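Long-range contacts in siderophore biosynthesis lipase/esterase, putative (Aspergillus fumigatus, PDB 6GUP), which hydrolyses the siderophore fusarinine C to fusarinine, with release of iron, but does not hydrolyse triacetylfusarinine C: residues D87-E92 / S126-H131; L130-R135 / V152-L157. All coordinates share one frame; numbering follows the deposited sequence.

Both contacts are built on helix 125-134, one following the other along it, and they share Leu130 and His131. Contact 1 sets its first turns against helix 86-108; it is mostly buried, with Asp87 at an exposed edge, and a single His-carboxylate hydrogen bond joins the two helices. Contact 2 lies further from the centre of the chain and holds the last turn of the helix to the irregular 152-157 segment. Also largely buried, it depends on backbone carbonyls as acceptors, on one arginine and one tyrosine, and on Leu157 packed against Tyr132 and Leu133. The contacts meet where the side chain of Thr90 lies against that of Arg154.

Contact 1. Residues D87-E92 / S126-H131; sequences DRDTNE and SQCVLH
The helix that follows the probable nucleophile elbow of this alpha/beta-hydrolase packs on helix 86-108 here, with Cys128 and His131 facing Asp87, Asp89 and Thr90. The two helical segments cross steeply, at -77°, with axes 9.3 Å apart, and come closest where Thr90 CA lies 6.2 Å from Cys128 CA.

One hydrogen bond joins them. His131 NE2 donates to Asp87 OD1 at 2.7 Å, nearly straight at 167°. The oxygen lies in the plane of the imidazole, at its edge, but the nitrogen reaches it from the anti side of the carboxylate and somewhat out of the carboxylate plane. His131 has CG anti to its backbone N, which starts the ring out toward the first turn of helix 86-108. Thr90 comes in beside this bond, its OG1 at the ring edge 3.4 Å from His131 CD2; that hydroxyl is hydrogen-bonded to Leu86 O one turn back.

Toward the elbow, Cys128 SG sits 3.3 Å from Asp89 OD2, while the other carboxylate oxygen, OD1, is hydrogen-bonded to Ser76 OG. The Cys128 side chain also touches Leu86 and Ile93 of helix 86-108. It reaches the probable elbow that carries Ser123 as well, which places the crossing beside the strand-nucleophile-helix unit of the alpha/beta-hydrolase fold.

Contact 2. Residues L130-R135 / V152-L157; sequences LHYLSR and VERMPL
Arg154 and Tyr132 carry this contact between the last turn of helix 125-134 and the irregular 152-157 segment. The Arg154 guanidinium reaches backbone carbonyls where the helix runs out: NE lies 2.9 Å from Tyr132 O and NH1 3.0 Å from the same Tyr132 O, both weak, bent bonds. Arg154 NH1 also donates to Arg135 O at 2.7 Å, with an angle of 136°. That oxygen lies in the guanidinium plane, although the nitrogen stands well above the plane of the Arg135 carbonyl. NH2 is hydrogen-bonded to Pro136 O, so one side chain grips three carbonyls as the chain leaves the helix. In the other direction Tyr132 OH donates to Met155 O at 2.7 Å, approaching in the plane of the Met155 carbonyl, toward one of its lone pairs, with the acceptor at the edge of the phenol ring.

The Arg154 and Tyr132 side chains run antiparallel, one alongside the other, and Arg154 CD rests on one face of the phenol, 3.9 Å from the centroid of the Tyr132 ring, as a CH-pi contact. A bend at chi3 (-65°) turns NE from there to the carbonyls.

Apolar contact completes the set. Leu157 CG meets Tyr132 CE1 at 3.8 Å, and Leu157 CD1 touches Leu133 CD2 at 3.9 Å, the leucines crossing obliquely.

Leu97 of helix 86-108 also packs on Tyr132, and Ile268 of helix 268-271 on Leu133. Leu157, backbone-bonded to Leu273 and Arg275, then leads into strand 159-163, so the contact ties the end of helix 125-134 to the approach to the next strand of the central sheet.

Contact 1. Residues D87-E92 / S126-H131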
# COMPACT_ATOMS: atom_id res chain seq x y z
N ASP A 87 -8.46 -11.36 10.65
CA ASP A 87 -8.55 -10.80 12.01
C ASP A 87 -7.88 -9.43 12.12
O ASP A 87 -8.44 -8.51 12.73
CB ASP A 87 -7.94 -11.76 13.05
CG ASP A 87 -8.87 -12.93 13.40
OD1 ASP A 87 -10.06 -12.91 13.05
OD2 ASP A 87 -8.38 -13.87 14.06
N ARG A 88 -6.69 -9.30 11.54
CA ARG A 88 -5.95 -8.03 11.53
C ARG A 88 -6.62 -6.98 10.64
O ARG A 88 -6.68 -5.81 11.00
CB ARG A 88 -4.52 -8.27 11.06
CG ARG A 88 -3.58 -7.09 11.25
CD ARG A 88 -2.21 -7.43 10.68
NE ARG A 88 -2.32 -7.84 9.28
CZ ARG A 88 -1.50 -8.67 8.63
NH1 ARG A 88 -0.45 -9.24 9.24
NH2 ARG A 88 -1.73 -8.94 7.35
N ASP A 89 -7.11 -7.41 9.47
CA ASP A 89 -7.91 -6.56 8.57
C ASP A 89 -9.07 -5.92 9.31
O ASP A 89 -9.29 -4.71 9.24
CB ASP A 89 -8.49 -7.39 7.42
CG ASP A 89 -7.47 -7.71 6.35
OD1 ASP A 89 -6.25 -7.62 6.63
OD2 ASP A 89 -7.89 -8.04 5.23
N THR A 90 -9.80 -6.77 10.02
CA THR A 90 -10.97 -6.38 10.80
C THR A 90 -10.64 -5.34 11.89
O THR A 90 -11.40 -4.39 12.08
CB THR A 90 -11.63 -7.64 11.39
OG1 THR A 90 -12.30 -8.34 10.34
CG2 THR A 90 -12.62 -7.30 12.43
N ASN A 91 -9.53 -5.53 12.60
CA ASN A 91 -9.09 -4.58 13.64
C ASN A 91 -8.77 -3.20 13.05
O ASN A 91 -9.11 -2.18 13.64
CB ASN A 91 -7.85 -5.10 14.38
CG ASN A 91 -8.12 -6.34 15.20
OD1 ASN A 91 -7.32 -7.28 15.20
ND2 ASN A 91 -9.24 -6.36 15.92
N GLU A 92 -8.12 -3.20 11.89
CA GLU A 92 -7.72 -1.96 11.22
C GLU A 92 -8.90 -1.23 10.59
O GLU A 92 -8.93 -0.00 10.57
CB GLU A 92 -6.63 -2.26 10.19
CG GLU A 92 -5.31 -2.65 10.86
CD GLU A 92 -4.31 -3.30 9.93
OE1 GLU A 92 -4.60 -3.50 8.73
OE2 GLU A 92 -3.20 -3.61 10.41
N SER A 126 -14.98 -8.15 0.35
CA SER A 126 -16.22 -8.68 0.93
C SER A 126 -15.99 -9.69 2.07
O SER A 126 -16.83 -9.80 2.96
CB SER A 126 -17.08 -9.34 -0.15
OG SER A 126 -17.43 -8.41 -1.16
N GLN A 127 -14.87 -10.41 2.02
CA GLN A 127 -14.46 -11.29 3.13
C GLN A 127 -14.30 -10.49 4.42
O GLN A 127 -14.77 -10.91 5.47
CB GLN A 127 -13.15 -12.02 2.82
CG GLN A 127 -13.20 -13.01 1.66
CD GLN A 127 -11.83 -13.49 1.24
OE1 GLN A 127 -10.87 -13.46 2.02
NE2 GLN A 127 -11.72 -13.94 -0.01
N CYS A 128 -13.62 -9.35 4.32
CA CYS A 128 -13.43 -8.44 5.47
C CYS A 128 -14.76 -7.94 6.05
O CYS A 128 -14.88 -7.80 7.27
CB CYS A 128 -12.56 -7.24 5.08
SG CYS A 128 -11.02 -7.67 4.26
N VAL A 129 -15.74 -7.70 5.19
CA VAL A 129 -17.07 -7.22 5.61
C VAL A 129 -17.79 -8.30 6.43
O VAL A 129 -18.25 -8.02 7.53
CB VAL A 129 -17.93 -6.78 4.40
CG1 VAL A 129 -19.35 -6.40 4.84
CG2 VAL A 129 -17.28 -5.61 3.67
N LEU A 130 -17.89 -9.51 5.88
CA LEU A 130 -18.55 -10.63 6.57
C LEU A 130 -17.79 -11.05 7.84
O LEU A 130 -18.42 -11.40 8.84
CB LEU A 130 -18.73 -11.83 5.63
CG LEU A 130 -19.44 -13.08 6.17
CD1 LEU A 130 -20.78 -12.75 6.82
CD2 LEU A 130 -19.64 -14.10 5.06
N HIS A 131 -16.46 -11.01 7.78
CA HIS A 131 -15.61 -11.33 8.94
C HIS A 131 -15.78 -10.29 10.05
O HIS A 131 -15.84 -10.64 11.23
CB HIS A 131 -14.15 -11.43 8.51
CG HIS A 131 -13.26 -12.15 9.48
ND1 HIS A 131 -12.96 -13.49 9.36
CD2 HIS A 131 -12.58 -11.70 10.56
CE1 HIS A 131 -12.14 -13.84 10.34
NE2 HIS A 131 -11.89 -12.77 11.08

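Contact 2. Residues L130-R135 / V152-L157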
# COMPACT_ATOMS: atom_id res chain seq x y z
N LEU A 130 -17.89 -9.51 5.88
CA LEU A 130 -18.55 -10.63 6.57
C LEU A 130 -17.79 -11.05 7.84
O LEU A 130 -18.42 -11.40 8.84
CB LEU A 130 -18.73 -11.83 5.63
CG LEU A 130 -19.44 -13.08 6.17
CD1 LEU A 130 -20.78 -12.75 6.82
CD2 LEU A 130 -19.64 -14.10 5.06
N HIS A 131 -16.46 -11.01 7.78
CA HIS A 131 -15.61 -11.33 8.94
C HIS A 131 -15.78 -10.29 10.05
O HIS A 131 -15.84 -10.64 11.23
CB HIS A 131 -14.15 -11.43 8.51
CG HIS A 131 -13.26 -12.15 9.48
ND1 HIS A 131 -12.96 -13.49 9.36
CD2 HIS A 131 -12.58 -11.70 10.56
CE1 HIS A 131 -12.14 -13.84 10.34
NE2 HIS A 131 -11.89 -12.77 11.08
N TYR A 132 -15.85 -9.01 9.67
CA TYR A 132 -16.14 -7.91 10.61
C TYR A 132 -17.45 -8.16 11.37
O TYR A 132 -17.51 -7.98 12.59
CB TYR A 132 -16.21 -6.57 9.86
CG TYR A 132 -16.33 -5.34 10.74
CD1 TYR A 132 -17.57 -4.92 11.23
CD2 TYR A 132 -15.21 -4.57 11.05
CE1 TYR A 132 -17.69 -3.80 12.03
CE2 TYR A 132 -15.32 -3.44 11.85
CZ TYR A 132 -16.56 -3.05 12.33
OH TYR A 132 -16.67 -1.94 13.13
N LEU A 133 -18.49 -8.57 10.64
CA LEU A 133 -19.83 -8.76 11.20
C LEU A 133 -20.03 -10.08 11.96
O LEU A 133 -20.81 -10.12 12.91
CB LEU A 133 -20.89 -8.65 10.10
CG LEU A 133 -21.01 -7.29 9.41
CD1 LEU A 133 -21.96 -7.39 8.22
CD2 LEU A 133 -21.48 -6.23 10.39
N SER A 134 -19.35 -11.15 11.54
CA SER A 134 -19.67 -12.51 12.00
C SER A 134 -18.84 -13.02 13.18
O SER A 134 -19.33 -13.84 13.97
CB SER A 134 -19.55 -13.49 10.84
OG SER A 134 -18.21 -13.60 10.37
N ARG A 135 -17.59 -12.56 13.31
CA ARG A 135 -16.68 -13.10 14.32
C ARG A 135 -16.90 -12.49 15.71
O ARG A 135 -17.54 -11.45 15.83
CB ARG A 135 -15.22 -12.89 13.87
CG ARG A 135 -14.87 -13.49 12.52
CD ARG A 135 -15.31 -14.94 12.34
NE ARG A 135 -14.84 -15.80 13.43
CZ ARG A 135 -13.84 -16.69 13.38
NH1 ARG A 135 -13.54 -17.39 14.47
NH2 ARG A 135 -13.13 -16.89 12.26
N VAL A 152 -9.84 -2.55 21.38
CA VAL A 152 -10.10 -2.47 19.95
C VAL A 152 -11.46 -3.11 19.65
O VAL A 152 -11.56 -4.10 18.92
CB VAL A 152 -8.96 -3.12 19.12
CG1 VAL A 152 -9.09 -2.78 17.64
CG2 VAL A 152 -7.60 -2.65 19.64
N GLU A 153 -12.50 -2.54 20.25
CA GLU A 153 -13.87 -2.97 20.01
C GLU A 153 -14.34 -2.46 18.65
O GLU A 153 -14.09 -1.30 18.29
CB GLU A 153 -14.84 -2.48 21.10
CG GLU A 153 -15.45 -3.59 21.94
CD GLU A 153 -16.68 -3.15 22.70
OE1 GLU A 153 -16.61 -2.13 23.42
OE2 GLU A 153 -17.73 -3.81 22.56
N ARG A 154 -15.01 -3.33 17.91
CA ARG A 154 -15.55 -2.98 16.60
C ARG A 154 -16.88 -2.30 16.81
O ARG A 154 -17.72 -2.79 17.56
CB ARG A 154 -15.76 -4.23 15.76
CG ARG A 154 -14.51 -5.07 15.65
CD ARG A 154 -14.57 -6.00 14.46
NE ARG A 154 -15.63 -7.00 14.56
CZ ARG A 154 -15.53 -8.16 15.22
NH1 ARG A 154 -16.56 -8.99 15.23
NH2 ARG A 154 -14.42 -8.50 15.88
N MET A 155 -17.07 -1.17 16.14
CA MET A 155 -18.33 -0.44 16.22
C MET A 155 -19.38 -1.09 15.32
O MET A 155 -19.03 -1.72 14.32
CB MET A 155 -18.15 1.03 15.86
CG MET A 155 -17.83 1.33 14.40
SD MET A 155 -17.98 3.09 14.06
CE MET A 155 -16.73 3.73 15.16
N PRO A 156 -20.67 -0.94 15.67
CA PRO A 156 -21.72 -1.45 14.78
C PRO A 156 -21.88 -0.56 13.55
O PRO A 156 -21.68 0.65 13.62
CB PRO A 156 -22.98 -1.41 15.66
CG PRO A 156 -22.51 -1.16 17.05
CD PRO A 156 -21.26 -0.36 16.89
N LEU A 157 -22.24 -1.18 12.43
CA LEU A 157 -22.42 -0.49 11.16
C LEU A 157 -23.90 -0.19 10.92
O LEU A 157 -24.77 -0.98 11.31
CB LEU A 157 -21.88 -1.35 10.01
CG LEU A 157 -20.46 -1.91 10.17
CD1 LEU A 157 -20.15 -2.86 9.03
CD2 LEU A 157 -19.43 -0.79 10.22